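Pancreatic lipase related protein 2 (Equus caballus, PDB 1W52) probably hydrolyses acyl ester bonds of galactolipids and triacylglycerols, acting as a secreted lipase of the alpha/beta-hydrolase superfamily. Local coordinates at residues Val344-Ala349 against Leu417-Ile422; Glu400-Trp405 against Glu446-Pro451; Lys370-Phe375 against Val389-Ile394; Leu283-Asp288 against Gly297-Pro302. One frame throughout, in Å; residues are numbered along the deposited sequence.

Contact 1 (Val344-Ala349 against Leu417-Ile422); sequences VSITLA and LGASRI
Ile346 and Ile422 lie side by side and point the same way, and their pairing is the apolar centre of this contact within the PLAT/LH2 domain, a beta-sandwich in this lipase family. The two segments run roughly antiparallel. Both isoleucines carry CG1 anti to the carbonyl carbon, beside the backbone N (chi1 -81° in Ile346, -57° in Ile422), and the two CG1 atoms come within 3.5 Å. The terminal methyls continue the match, CD1 of Ile346 lying 4.0 Å from CD1 of Ile422. Branched side chains suit this buried place because each offers a second arm: CG2 of Ile346 reaches Ala419 CB at 4.4 Å, and CG2 of Ile422 faces Val344 CG1 at 4.5 Å.

Farther along, small residues face the other backbone. Ala349 turns its CB toward the other segment and sets it 3.5 Å from Leu417 O, while Leu417 answers with CG and CD1 near Ala349 O. Gly418, between Leu417 and Ala419, has a positive phi, which favours glycine. Leu348 starts out away from the partner chain and packs on Leu379. A threonine suits the partly exposed position of Thr347, its OG1 being hydrogen-bonded to Ser383 O, and the end of the Arg421 side chain leads away from the contact.

A backbone hydrogen bond joins the segments: Thr347 N donates to Arg421 O at 3.1 Å, with 153° at the hydrogen. That same oxygen also receives a CA-H...O approach from Ile346 CA, one residue before the donor, at 3.4 Å.

Contact 2 (Glu400-Trp405 against Glu446-Pro451); sequences EVKFVW and EQSLYP
Val401 and Leu449 supply the buried apolar part of this contact, with Val401 CG2 4.3 Å from Leu449 CB; both side chains also rest on Phe435 of strand 435-436. A second carbon contact lies nearer the surface, where Val404 and Glu446 run side by side and Val404 CG2 meets Glu446 CG at 3.8 Å. Here the glutamate contributes its aliphatic stem, which lets an exposed, charged residue pack on a valine with its methylenes.

Aromatic groups meet polar side chains in two places. Phe403 and Gln447 point the same way, with ring and amide planes 41° apart and Phe403 CD2 3.7 Å from Gln447 NE2. At the other end the Tyr450 ring and the Glu400 carboxylate are turned 42° from each other, with the Tyr450 OH 4.0 Å from Glu400 CG.

Of the backbone atoms, Lys402 O receives a CA-H...O approach from Glu446 CA at 3.2 Å. The ammonium end of Lys402 is modelled implausibly close to Ser448 OG, so the relation of these two groups is doubtful.

Carbon-rich flanks of polar residues thus do much of the joining, and the two segments are held mainly by van der Waals packing rather than by ladder-like backbone pairing.

Contact 3 (Lys370-Phe375 against Val389-Ile394); sequences KQYEIF and VDVNFI
Tyr372 and Val389 bury more surface here than any other residues, and they join a loop of the PLAT/LH2 beta-sandwich to strand 387-391. Tyr372 directs its CB toward the strand, and its side chain crosses that of Val389 obliquely. The CD2 and CE2 atoms of the ring do the touching: CE2 lies 3.4 Å from Val389 CG2, and CD2 lies 3.5 Å from Val389 CB. Val389 CG1 stands anti to the carbonyl carbon, beside the N (chi1 -50°), and meets Ile374 CD1 at 4.1 Å; CG2 turns to the tyrosine ring. The Ile374 and Val389 side chains cross at about a right angle, and Ile374 also packs on Val344 of strand 340-344. A valine suits this place because its two methyls serve an aromatic and an aliphatic neighbour at once, while its backbone remains paired with Tyr342 of the adjacent strand.

Tyrosine combines an apolar ring with a polar tip, and the tip is used as well. Tyr372 OH donates to Asp390 O at 3.0 Å, an oxygen that sits at the ring edge, in the ring plane. The C=O...donor angle is 127°, and the hydroxyl stands above the carbonyl plane. Asp390 points its CB away from the loop, and its OD1 forms a salt bridge with Arg341. The same tyrosine hydroxyl, Tyr372 OH, also lies 3.8 Å from Val391 CA and 4.0 Å from Val391 CG2.

Contact 4 (Leu283-Asp288 against Gly297-Pro302); sequences LAYPCD and GCFPCP
The backbones of Tyr285 and Cys287 pass those of Cys301 and Cys298 in opposite order along the chain, with Cys287 CA 5.9 Å from Cys298 CA, and a disulfide together with side chains lying on backbone atoms makes the contact. The covalent bridge is the disulfide from Cys287 SG to Cys298 SG, 2.1 Å long and right-handed, with a chi3 of 75°. It closes the loop that contains helix 290-294.

Tyr285 is the chief noncovalent element. Its CG stands anti to the carbonyl carbon (chi1 -65°), and the ring comes closest to backbone atoms: Tyr285 CD2 lies 3.5 Å from Cys298 O, and Tyr285 CE2 lies 3.6 Å from Cys301 N. The same Tyr285 CE2 is 3.9 Å from Phe299 CD2. Cys301 makes a sulfur-aromatic contact with this ring: SG is 4.4 Å from the Tyr285 centroid and 33° off the ring normal, an oblique approach. A polarisable sulfur suits a place between a ring and an aliphatic side chain, for Leu283 CD2 also reaches Cys301 SG, at 3.5 Å. That sulfur is itself bonded to Cys306 SG, a second disulfide.

Prolines meet across the contact as well. Pro286 CG meets Pro302 CG at 4.3 Å, and Pro300, preceded by a cis peptide, lays its CB over the centre of the Phe299 ring on one face.

Tyr285 and Phe299 also touch Arg341, and Cys301 shares a backbone hydrogen bond with Gly427. The arrangement is a doubly disulfide-braced loop against the outermost strand, 285-286, of the alpha/beta-hydrolase sheet, where the lipase domain borders the PLAT domain.

Contacts 1, 2 and 3 share the PLAT domain, whereas contact 4 belongs to the lipase domain. Contacts 1 and 2 have centres about 10 Å apart and alternate along the chain; Ile422 CG1 meets Leu449 CD2 at 3.7 Å, so their apolar sides are continuous. Contact 3 is nested within the loop that contact 1 closes, its centre about 17 Å away, and the two touch through Val344 O and Ile374 CG2. Contact 4 lies about 18 Å from contact 3, centre to centre, with nearest atoms about 6 Å apart. All four are away from the predicted Ser154-His265-Asp178 triad, the detergent pockets and the bound calcium.

Contact 1 (Val344-Ala349 against Leu417-Ile422)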
loop_
_atom_site.group_PDB
_atom_site.type_symbol
_atom_site.label_atom_id
_atom_site.label_comp_id
_atom_site.label_asym_id
_atom_site.label_seq_id
_atom_site.Cartn_x
_atom_site.Cartn_y
_atom_site.Cartn_z
ATOM N N VAL A 344 16.817 15.945 8.547
ATOM C CA VAL A 344 18.025 16.143 9.374
ATOM C C VAL A 344 19.065 16.992 8.655
ATOM O O VAL A 344 19.713 16.549 7.704
ATOM C CB VAL A 344 18.674 14.835 9.827
ATOM C CG1 VAL A 344 20.017 15.116 10.309
ATOM C CG2 VAL A 344 17.881 14.170 10.962
ATOM N N SER A 345 19.202 18.226 9.137
ATOM C CA SER A 345 20.236 19.136 8.673
ATOM C C SER A 345 21.417 19.094 9.609
ATOM O O SER A 345 21.255 18.839 10.816
ATOM C CB SER A 345 19.725 20.572 8.587
ATOM O OG SER A 345 18.397 20.612 8.084
ATOM N N ILE A 346 22.595 19.327 9.016
ATOM C CA ILE A 346 23.858 19.516 9.728
ATOM C C ILE A 346 24.700 20.543 8.944
ATOM O O ILE A 346 25.047 20.314 7.792
ATOM C CB ILE A 346 24.582 18.146 9.955
ATOM C CG1 ILE A 346 23.964 17.444 11.187
ATOM C CG2 ILE A 346 26.065 18.351 10.154
ATOM C CD1 ILE A 346 24.465 16.031 11.557
ATOM N N THR A 347 24.936 21.699 9.574
ATOM C CA THR A 347 25.876 22.724 9.107
ATOM C C THR A 347 27.197 22.530 9.833
ATOM O O THR A 347 27.224 22.345 11.059
ATOM C CB THR A 347 25.336 24.153 9.400
ATOM O OG1 THR A 347 24.383 24.543 8.405
ATOM C CG2 THR A 347 26.441 25.208 9.269
ATOM N N LEU A 348 28.293 22.595 9.085
ATOM C CA LEU A 348 29.592 22.222 9.639
ATOM C C LEU A 348 30.259 23.367 10.383
ATOM O O LEU A 348 29.714 24.467 10.485
ATOM C CB LEU A 348 30.505 21.657 8.544
ATOM C CG LEU A 348 30.138 20.224 8.132
ATOM C CD1 LEU A 348 31.111 19.740 7.091
ATOM C CD2 LEU A 348 30.097 19.229 9.317
ATOM N N ALA A 349 31.425 23.081 10.940
ATOM C CA ALA A 349 32.191 24.083 11.644
ATOM C C ALA A 349 33.675 23.743 11.528
ATOM O O ALA A 349 34.056 22.862 10.744
ATOM C CB ALA A 349 31.738 24.137 13.093
ATOM N N LEU A 417 36.522 19.607 14.379
ATOM C CA LEU A 417 35.393 19.887 13.476
ATOM C C LEU A 417 34.017 20.181 14.138
ATOM O O LEU A 417 33.513 21.314 14.031
ATOM C CB LEU A 417 35.291 18.815 12.366
ATOM C CG LEU A 417 35.181 19.423 10.943
ATOM C CD1 LEU A 417 36.428 20.214 10.553
ATOM C CD2 LEU A 417 34.889 18.386 9.852
ATOM N N GLY A 418 33.411 19.192 14.800
ATOM C CA GLY A 418 32.084 19.358 15.399
ATOM C C GLY A 418 30.908 19.646 14.454
ATOM O O GLY A 418 30.844 19.173 13.318
ATOM N N ALA A 419 29.945 20.417 14.937
ATOM C CA ALA A 419 28.773 20.747 14.143
ATOM C C ALA A 419 28.061 21.868 14.848
ATOM O O ALA A 419 27.487 21.669 15.931
ATOM C CB ALA A 419 27.855 19.561 14.008
ATOM N N SER A 420 28.142 23.050 14.235
ATOM C CA SER A 420 27.485 24.268 14.718
ATOM C C SER A 420 26.027 23.982 15.089
ATOM O O SER A 420 25.603 24.211 16.242
ATOM C CB SER A 420 27.563 25.368 13.635
ATOM O OG SER A 420 26.869 26.547 14.005
ATOM N N ARG A 421 25.278 23.464 14.106
ATOM C CA ARG A 421 23.861 23.157 14.281
ATOM C C ARG A 421 23.410 21.893 13.513
ATOM O O ARG A 421 23.996 21.511 12.498
ATOM C CB ARG A 421 23.005 24.407 13.961
ATOM C CG ARG A 421 23.325 25.617 14.892
ATOM C CD ARG A 421 22.531 26.902 14.660
ATOM N NE ARG A 421 23.221 28.063 15.236
ATOM C CZ ARG A 421 22.680 29.265 15.435
ATOM N NH1 ARG A 421 21.415 29.511 15.111
ATOM N NH2 ARG A 421 23.415 30.236 15.966
ATOM N N ILE A 422 22.391 21.241 14.083
ATOM C CA ILE A 422 21.723 20.050 13.543
ATOM C C ILE A 422 20.188 20.247 13.568
ATOM O O ILE A 422 19.495 19.729 14.458
ATOM C CB ILE A 422 22.075 18.771 14.382
ATOM C CG1 ILE A 422 23.585 18.542 14.450
ATOM C CG2 ILE A 422 21.366 17.514 13.824
ATOM C CD1 ILE A 422 23.973 17.317 15.280
#

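Contact 2 (Glu400-Trp405 against Glu446-Pro451)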
loop_
_atom_site.group_PDB
_atom_site.type_symbol
_atom_site.label_atom_id
_atom_site.label_comp_id
_atom_site.label_asym_id
_atom_site.label_seq_id
_atom_site.Cartn_x
_atom_site.Cartn_y
_atom_site.Cartn_z
ATOM N N GLU A 400 17.661 14.680 21.763
ATOM C CA GLU A 400 18.564 13.672 22.388
ATOM C C GLU A 400 19.395 12.896 21.309
ATOM O O GLU A 400 19.417 11.653 21.299
ATOM C CB GLU A 400 17.771 12.676 23.300
ATOM C CG GLU A 400 16.991 13.294 24.489
ATOM C CD GLU A 400 15.809 12.460 24.996
ATOM O OE1 GLU A 400 16.009 11.493 25.753
ATOM O OE2 GLU A 400 14.662 12.794 24.655
ATOM N N VAL A 401 20.065 13.646 20.419
ATOM C CA VAL A 401 20.882 13.070 19.325
ATOM C C VAL A 401 22.237 12.538 19.848
ATOM O O VAL A 401 22.507 12.654 21.057
ATOM C CB VAL A 401 21.137 14.076 18.105
ATOM C CG1 VAL A 401 19.916 14.912 17.785
ATOM C CG2 VAL A 401 22.364 14.988 18.311
ATOM N N LYS A 402 23.074 11.970 18.947
ATOM C CA LYS A 402 24.422 11.471 19.334
ATOM C C LYS A 402 25.609 11.794 18.403
ATOM O O LYS A 402 26.738 11.893 18.882
ATOM C CB LYS A 402 24.383 9.962 19.633
ATOM C CG LYS A 402 23.980 9.599 21.079
ATOM C CD LYS A 402 24.551 10.561 22.151
ATOM C CE LYS A 402 23.586 10.744 23.336
ATOM N NZ LYS A 402 23.971 11.846 24.275
ATOM N N PHE A 403 25.393 12.002 17.113
ATOM C CA PHE A 403 26.505 12.289 16.150
ATOM C C PHE A 403 27.437 11.047 15.918
ATOM O O PHE A 403 26.962 9.899 15.891
ATOM C CB PHE A 403 27.332 13.531 16.573
ATOM C CG PHE A 403 28.014 14.252 15.428
ATOM C CD1 PHE A 403 27.292 14.681 14.326
ATOM C CD2 PHE A 403 29.365 14.528 15.449
ATOM C CE1 PHE A 403 27.907 15.362 13.256
ATOM C CE2 PHE A 403 29.971 15.214 14.374
ATOM C CZ PHE A 403 29.236 15.621 13.283
ATOM N N VAL A 404 28.775 11.265 15.614
ATOM C CA VAL A 404 29.876 10.279 15.452
ATOM C C VAL A 404 30.405 10.577 14.068
ATOM O O VAL A 404 29.739 11.236 13.253
ATOM C CB VAL A 404 29.511 8.752 15.493
ATOM C CG1 VAL A 404 30.684 7.908 15.010
ATOM C CG2 VAL A 404 29.167 8.310 16.910
ATOM N N TRP A 405 31.518 10.341 13.683
ATOM C CA TRP A 405 31.984 10.513 12.321
ATOM C C TRP A 405 33.375 9.884 12.143
ATOM O O TRP A 405 34.184 9.768 13.093
ATOM C CB TRP A 405 31.930 11.980 11.872
ATOM C CG TRP A 405 32.936 12.835 12.509
ATOM C CD1 TRP A 405 33.070 13.092 13.846
ATOM C CD2 TRP A 405 33.977 13.566 11.847
ATOM N NE1 TRP A 405 34.122 13.953 14.056
ATOM C CE2 TRP A 405 34.701 14.264 12.851
ATOM C CE3 TRP A 405 34.369 13.716 10.500
ATOM C CZ2 TRP A 405 35.798 15.091 12.552
ATOM C CZ3 TRP A 405 35.470 14.530 10.207
ATOM C CH2 TRP A 405 36.168 15.206 11.230
ATOM N N GLU A 446 30.690 11.090 20.683
ATOM C CA GLU A 446 29.237 11.203 20.781
ATOM C C GLU A 446 28.825 12.570 21.386
ATOM O O GLU A 446 27.957 12.655 22.283
ATOM C CB GLU A 446 28.660 10.002 21.522
ATOM C CG GLU A 446 28.795 8.732 20.696
ATOM C CD GLU A 446 28.810 7.478 21.541
ATOM O OE1 GLU A 446 29.647 7.393 22.462
ATOM O OE2 GLU A 446 27.991 6.572 21.285
ATOM N N GLN A 447 29.490 13.616 20.855
ATOM C CA GLN A 447 29.173 15.046 21.034
ATOM C C GLN A 447 27.663 15.288 21.028
ATOM O O GLN A 447 27.099 15.587 19.976
ATOM C CB GLN A 447 29.859 15.852 19.897
ATOM C CG GLN A 447 29.170 17.145 19.402
ATOM C CD GLN A 447 29.707 17.624 18.070
ATOM O OE1 GLN A 447 29.112 18.472 17.396
ATOM N NE2 GLN A 447 30.834 17.090 17.688
ATOM N N SER A 448 27.005 15.160 22.184
ATOM C CA SER A 448 25.536 15.209 22.218
ATOM C C SER A 448 25.009 16.659 22.135
ATOM O O SER A 448 24.833 17.319 23.161
ATOM C CB SER A 448 24.994 14.482 23.455
ATOM O OG SER A 448 25.636 13.235 23.632
ATOM N N LEU A 449 24.769 17.158 20.918
ATOM C CA LEU A 449 24.199 18.503 20.732
ATOM C C LEU A 449 22.834 18.563 21.463
ATOM O O LEU A 449 22.164 17.530 21.578
ATOM C CB LEU A 449 24.071 18.832 19.228
ATOM C CG LEU A 449 25.121 19.757 18.580
ATOM C CD1 LEU A 449 26.397 19.023 18.219
ATOM C CD2 LEU A 449 24.615 20.500 17.356
ATOM N N TYR A 450 22.429 19.728 21.980
ATOM C CA TYR A 450 21.201 19.790 22.792
ATOM C C TYR A 450 20.360 21.060 22.551
ATOM O O TYR A 450 20.836 21.976 21.901
ATOM C CB TYR A 450 21.553 19.577 24.283
ATOM C CG TYR A 450 21.249 18.158 24.796
ATOM C CD1 TYR A 450 20.108 17.871 25.566
ATOM C CD2 TYR A 450 22.109 17.103 24.506
ATOM C CE1 TYR A 450 19.853 16.576 26.024
ATOM C CE2 TYR A 450 21.860 15.813 24.953
ATOM C CZ TYR A 450 20.740 15.557 25.715
ATOM O OH TYR A 450 20.529 14.274 26.149
ATOM N N PRO A 451 19.118 21.098 23.060
ATOM C CA PRO A 451 18.123 22.120 22.708
ATOM C C PRO A 451 18.596 23.564 22.678
ATOM O O PRO A 451 19.431 23.923 23.488
ATOM C CB PRO A 451 17.100 21.995 23.841
ATOM C CG PRO A 451 17.169 20.586 24.259
ATOM C CD PRO A 451 18.559 20.156 24.047
#

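Contact 3 (Lys370-Phe375 against Val389-Ile394)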
loop_
_atom_site.group_PDB
_atom_site.type_symbol
_atom_site.label_atom_id
_atom_site.label_comp_id
_atom_site.label_asym_id
_atom_site.label_seq_id
_atom_site.Cartn_x
_atom_site.Cartn_y
_atom_site.Cartn_z
ATOM N N LYS A 370 18.929 3.978 15.048
ATOM C CA LYS A 370 20.063 3.220 14.495
ATOM C C LYS A 370 21.116 4.273 14.118
ATOM O O LYS A 370 20.910 5.452 14.401
ATOM C CB LYS A 370 19.613 2.391 13.262
ATOM C CG LYS A 370 18.946 1.031 13.593
ATOM C CD LYS A 370 17.408 1.126 13.763
ATOM C CE LYS A 370 16.876 0.233 14.905
ATOM N NZ LYS A 370 17.074 -1.220 14.652
ATOM N N GLN A 371 22.239 3.889 13.510
ATOM C CA GLN A 371 23.185 4.911 13.033
ATOM C C GLN A 371 22.579 5.484 11.754
ATOM O O GLN A 371 21.815 4.791 11.113
ATOM C CB GLN A 371 24.613 4.354 12.809
ATOM C CG GLN A 371 25.513 4.174 14.108
ATOM C CD GLN A 371 26.276 5.444 14.576
ATOM O OE1 GLN A 371 26.952 6.099 13.791
ATOM N NE2 GLN A 371 26.176 5.758 15.866
ATOM N N TYR A 372 22.876 6.733 11.402
ATOM C CA TYR A 372 22.191 7.373 10.273
ATOM C C TYR A 372 23.123 8.227 9.447
ATOM O O TYR A 372 23.239 9.421 9.659
ATOM C CB TYR A 372 20.993 8.230 10.742
ATOM C CG TYR A 372 19.677 7.481 10.820
ATOM C CD1 TYR A 372 19.464 6.588 11.836
ATOM C CD2 TYR A 372 18.652 7.671 9.881
ATOM C CE1 TYR A 372 18.310 5.890 11.930
ATOM C CE2 TYR A 372 17.473 6.970 9.984
ATOM C CZ TYR A 372 17.327 6.071 11.022
ATOM O OH TYR A 372 16.211 5.297 11.226
ATOM N N GLU A 373 23.784 7.620 8.488
ATOM C CA GLU A 373 24.722 8.367 7.706
ATOM C C GLU A 373 23.996 9.497 6.978
ATOM O O GLU A 373 23.336 9.252 5.979
ATOM C CB GLU A 373 25.450 7.457 6.703
ATOM C CG GLU A 373 26.288 8.250 5.680
ATOM C CD GLU A 373 26.773 7.435 4.498
ATOM O OE1 GLU A 373 27.259 6.299 4.736
ATOM O OE2 GLU A 373 26.682 7.945 3.349
ATOM N N ILE A 374 24.157 10.735 7.433
ATOM C CA ILE A 374 23.520 11.881 6.748
ATOM C C ILE A 374 24.360 12.452 5.589
ATOM O O ILE A 374 23.868 13.185 4.722
ATOM C CB ILE A 374 23.212 13.024 7.752
ATOM C CG1 ILE A 374 22.601 12.490 9.050
ATOM C CG2 ILE A 374 22.297 14.084 7.124
ATOM C CD1 ILE A 374 21.358 11.688 8.873
ATOM N N PHE A 375 25.652 12.151 5.606
ATOM C CA PHE A 375 26.545 12.658 4.564
ATOM C C PHE A 375 27.901 11.982 4.515
ATOM O O PHE A 375 28.504 11.730 5.551
ATOM C CB PHE A 375 26.783 14.145 4.767
ATOM C CG PHE A 375 27.149 14.876 3.516
ATOM C CD1 PHE A 375 26.486 14.637 2.313
ATOM C CD2 PHE A 375 28.134 15.838 3.544
ATOM C CE1 PHE A 375 26.812 15.334 1.160
ATOM C CE2 PHE A 375 28.457 16.542 2.399
ATOM C CZ PHE A 375 27.791 16.286 1.200
ATOM N N VAL A 389 15.151 11.079 6.379
ATOM C CA VAL A 389 15.433 9.712 6.779
ATOM C C VAL A 389 14.193 8.989 7.334
ATOM O O VAL A 389 13.222 9.626 7.642
ATOM C CB VAL A 389 16.616 9.641 7.798
ATOM C CG1 VAL A 389 17.815 10.431 7.299
ATOM C CG2 VAL A 389 16.191 10.077 9.219
ATOM N N ASP A 390 14.230 7.663 7.470
ATOM C CA ASP A 390 13.018 6.908 7.754
ATOM C C ASP A 390 13.173 6.133 9.049
ATOM O O ASP A 390 14.072 5.308 9.175
ATOM C CB ASP A 390 12.684 5.990 6.580
ATOM C CG ASP A 390 12.415 6.773 5.300
ATOM O OD1 ASP A 390 11.495 7.600 5.313
ATOM O OD2 ASP A 390 13.064 6.658 4.238
ATOM N N VAL A 391 12.309 6.406 10.023
ATOM C CA VAL A 391 12.456 5.808 11.346
ATOM C C VAL A 391 11.486 4.647 11.523
ATOM O O VAL A 391 10.338 4.844 11.847
ATOM C CB VAL A 391 12.348 6.877 12.530
ATOM C CG1 VAL A 391 12.416 6.207 13.903
ATOM C CG2 VAL A 391 13.483 7.939 12.440
ATOM N N ASN A 392 11.997 3.436 11.367
ATOM C CA ASN A 392 11.185 2.241 11.349
ATOM C C ASN A 392 10.409 2.029 12.614
ATOM O O ASN A 392 9.912 0.943 12.847
ATOM C CB ASN A 392 12.060 1.007 11.111
ATOM C CG ASN A 392 12.945 1.147 9.881
ATOM O OD1 ASN A 392 12.453 1.295 8.753
ATOM N ND2 ASN A 392 14.267 1.132 10.100
ATOM N N PHE A 393 10.327 3.041 13.458
ATOM C CA PHE A 393 9.526 2.942 14.671
ATOM C C PHE A 393 9.157 4.275 15.270
ATOM O O PHE A 393 9.643 5.347 14.892
ATOM C CB PHE A 393 10.233 2.105 15.741
ATOM C CG PHE A 393 11.345 2.839 16.453
ATOM C CD1 PHE A 393 11.379 2.885 17.845
ATOM C CD2 PHE A 393 12.369 3.468 15.725
ATOM C CE1 PHE A 393 12.404 3.546 18.496
ATOM C CE2 PHE A 393 13.389 4.131 16.362
ATOM C CZ PHE A 393 13.419 4.169 17.749
ATOM N N ILE A 394 8.278 4.177 16.248
ATOM C CA ILE A 394 7.644 5.348 16.816
ATOM C C ILE A 394 8.409 5.696 18.073
ATOM O O ILE A 394 8.391 4.950 19.057
ATOM C CB ILE A 394 6.112 5.067 17.056
ATOM C CG1 ILE A 394 5.415 6.322 17.581
ATOM C CG2 ILE A 394 5.863 3.772 17.941
ATOM C CD1 ILE A 394 4.084 6.030 18.248
#

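Contact 4 (Leu283-Asp288 against Gly297-Pro302)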
loop_
_atom_site.group_PDB
_atom_site.type_symbol
_atom_site.label_atom_id
_atom_site.label_comp_id
_atom_site.label_asym_id
_atom_site.label_seq_id
_atom_site.Cartn_x
_atom_site.Cartn_y
_atom_site.Cartn_z
ATOM N N LEU A 283 2.264 7.512 6.129
ATOM C CA LEU A 283 1.793 8.773 5.610
ATOM C C LEU A 283 2.354 9.044 4.239
ATOM O O LEU A 283 3.540 9.132 4.069
ATOM C CB LEU A 283 2.218 9.912 6.517
ATOM C CG LEU A 283 1.611 10.094 7.930
ATOM C CD1 LEU A 283 2.097 9.059 8.993
ATOM C CD2 LEU A 283 1.955 11.497 8.377
ATOM N N ALA A 284 1.511 9.206 3.249
ATOM C CA ALA A 284 2.023 9.515 1.942
ATOM C C ALA A 284 2.235 11.008 1.747
ATOM O O ALA A 284 1.553 11.841 2.321
ATOM C CB ALA A 284 1.082 8.977 0.913
ATOM N N TYR A 285 3.188 11.345 0.911
ATOM C CA TYR A 285 3.535 12.740 0.683
ATOM C C TYR A 285 3.307 12.973 -0.784
ATOM O O TYR A 285 3.615 12.106 -1.580
ATOM C CB TYR A 285 5.016 13.033 0.995
ATOM C CG TYR A 285 5.404 12.863 2.448
ATOM C CD1 TYR A 285 5.353 11.632 3.029
ATOM C CD2 TYR A 285 5.815 13.926 3.230
ATOM C CE1 TYR A 285 5.674 11.435 4.300
ATOM C CE2 TYR A 285 6.148 13.715 4.577
ATOM C CZ TYR A 285 6.068 12.450 5.078
ATOM O OH TYR A 285 6.391 12.076 6.358
ATOM N N PRO A 286 2.799 14.122 -1.187
ATOM C CA PRO A 286 2.507 14.316 -2.610
ATOM C C PRO A 286 3.798 14.732 -3.290
ATOM O O PRO A 286 4.628 15.286 -2.556
ATOM C CB PRO A 286 1.450 15.409 -2.587
ATOM C CG PRO A 286 1.116 15.550 -1.052
ATOM C CD PRO A 286 2.437 15.291 -0.376
ATOM N N CYS A 287 3.976 14.429 -4.583
ATOM C CA CYS A 287 5.233 14.651 -5.282
ATOM C C CYS A 287 5.131 14.253 -6.720
ATOM O O CYS A 287 4.265 13.488 -7.053
ATOM C CB CYS A 287 6.335 13.818 -4.670
ATOM S SG CYS A 287 7.896 14.725 -4.492
ATOM N N ASP A 288 6.026 14.749 -7.573
ATOM C CA ASP A 288 5.951 14.491 -9.023
ATOM C C ASP A 288 6.552 13.171 -9.347
ATOM O O ASP A 288 6.182 12.559 -10.319
ATOM C CB ASP A 288 6.755 15.505 -9.842
ATOM C CG ASP A 288 6.478 16.939 -9.440
ATOM O OD1 ASP A 288 5.302 17.355 -9.578
ATOM O OD2 ASP A 288 7.358 17.720 -8.981
ATOM N N GLY A 297 12.770 16.169 -1.148
ATOM C CA GLY A 297 11.759 17.077 -1.689
ATOM C C GLY A 297 10.415 16.834 -1.021
ATOM O O GLY A 297 10.300 15.980 -0.139
ATOM N N CYS A 298 9.416 17.612 -1.414
ATOM C CA CYS A 298 8.053 17.408 -0.956
ATOM C C CYS A 298 7.927 17.062 0.526
ATOM O O CYS A 298 7.230 16.109 0.907
ATOM C CB CYS A 298 7.415 16.322 -1.793
ATOM S SG CYS A 298 7.680 16.575 -3.571
ATOM N N PHE A 299 8.588 17.853 1.366
ATOM C CA PHE A 299 8.572 17.650 2.819
ATOM C C PHE A 299 8.349 18.993 3.609
ATOM O O PHE A 299 8.775 20.062 3.176
ATOM C CB PHE A 299 9.875 16.951 3.189
ATOM C CG PHE A 299 10.017 16.577 4.644
ATOM C CD1 PHE A 299 10.524 17.463 5.544
ATOM C CD2 PHE A 299 9.716 15.303 5.093
ATOM C CE1 PHE A 299 10.670 17.105 6.906
ATOM C CE2 PHE A 299 9.864 14.923 6.470
ATOM C CZ PHE A 299 10.337 15.829 7.367
ATOM N N PRO A 300 7.670 18.960 4.755
ATOM C CA PRO A 300 7.006 17.776 5.329
ATOM C C PRO A 300 5.551 17.670 4.894
ATOM O O PRO A 300 5.160 18.264 3.883
ATOM C CB PRO A 300 7.120 18.012 6.849
ATOM C CG PRO A 300 7.148 19.464 6.982
ATOM C CD PRO A 300 7.548 20.116 5.641
ATOM N N CYS A 301 4.767 16.899 5.631
ATOM C CA CYS A 301 3.372 16.791 5.335
ATOM C C CYS A 301 2.855 18.181 5.011
ATOM O O CYS A 301 3.275 19.140 5.688
ATOM C CB CYS A 301 2.663 16.211 6.544
ATOM S SG CYS A 301 2.996 14.433 6.711
ATOM N N PRO A 302 1.942 18.288 4.021
ATOM C CA PRO A 302 1.445 19.579 3.495
ATOM C C PRO A 302 0.436 20.288 4.434
ATOM O O PRO A 302 0.188 19.776 5.545
ATOM C CB PRO A 302 0.738 19.161 2.198
ATOM C CG PRO A 302 0.187 17.814 2.533
ATOM C CD PRO A 302 1.255 17.149 3.378
#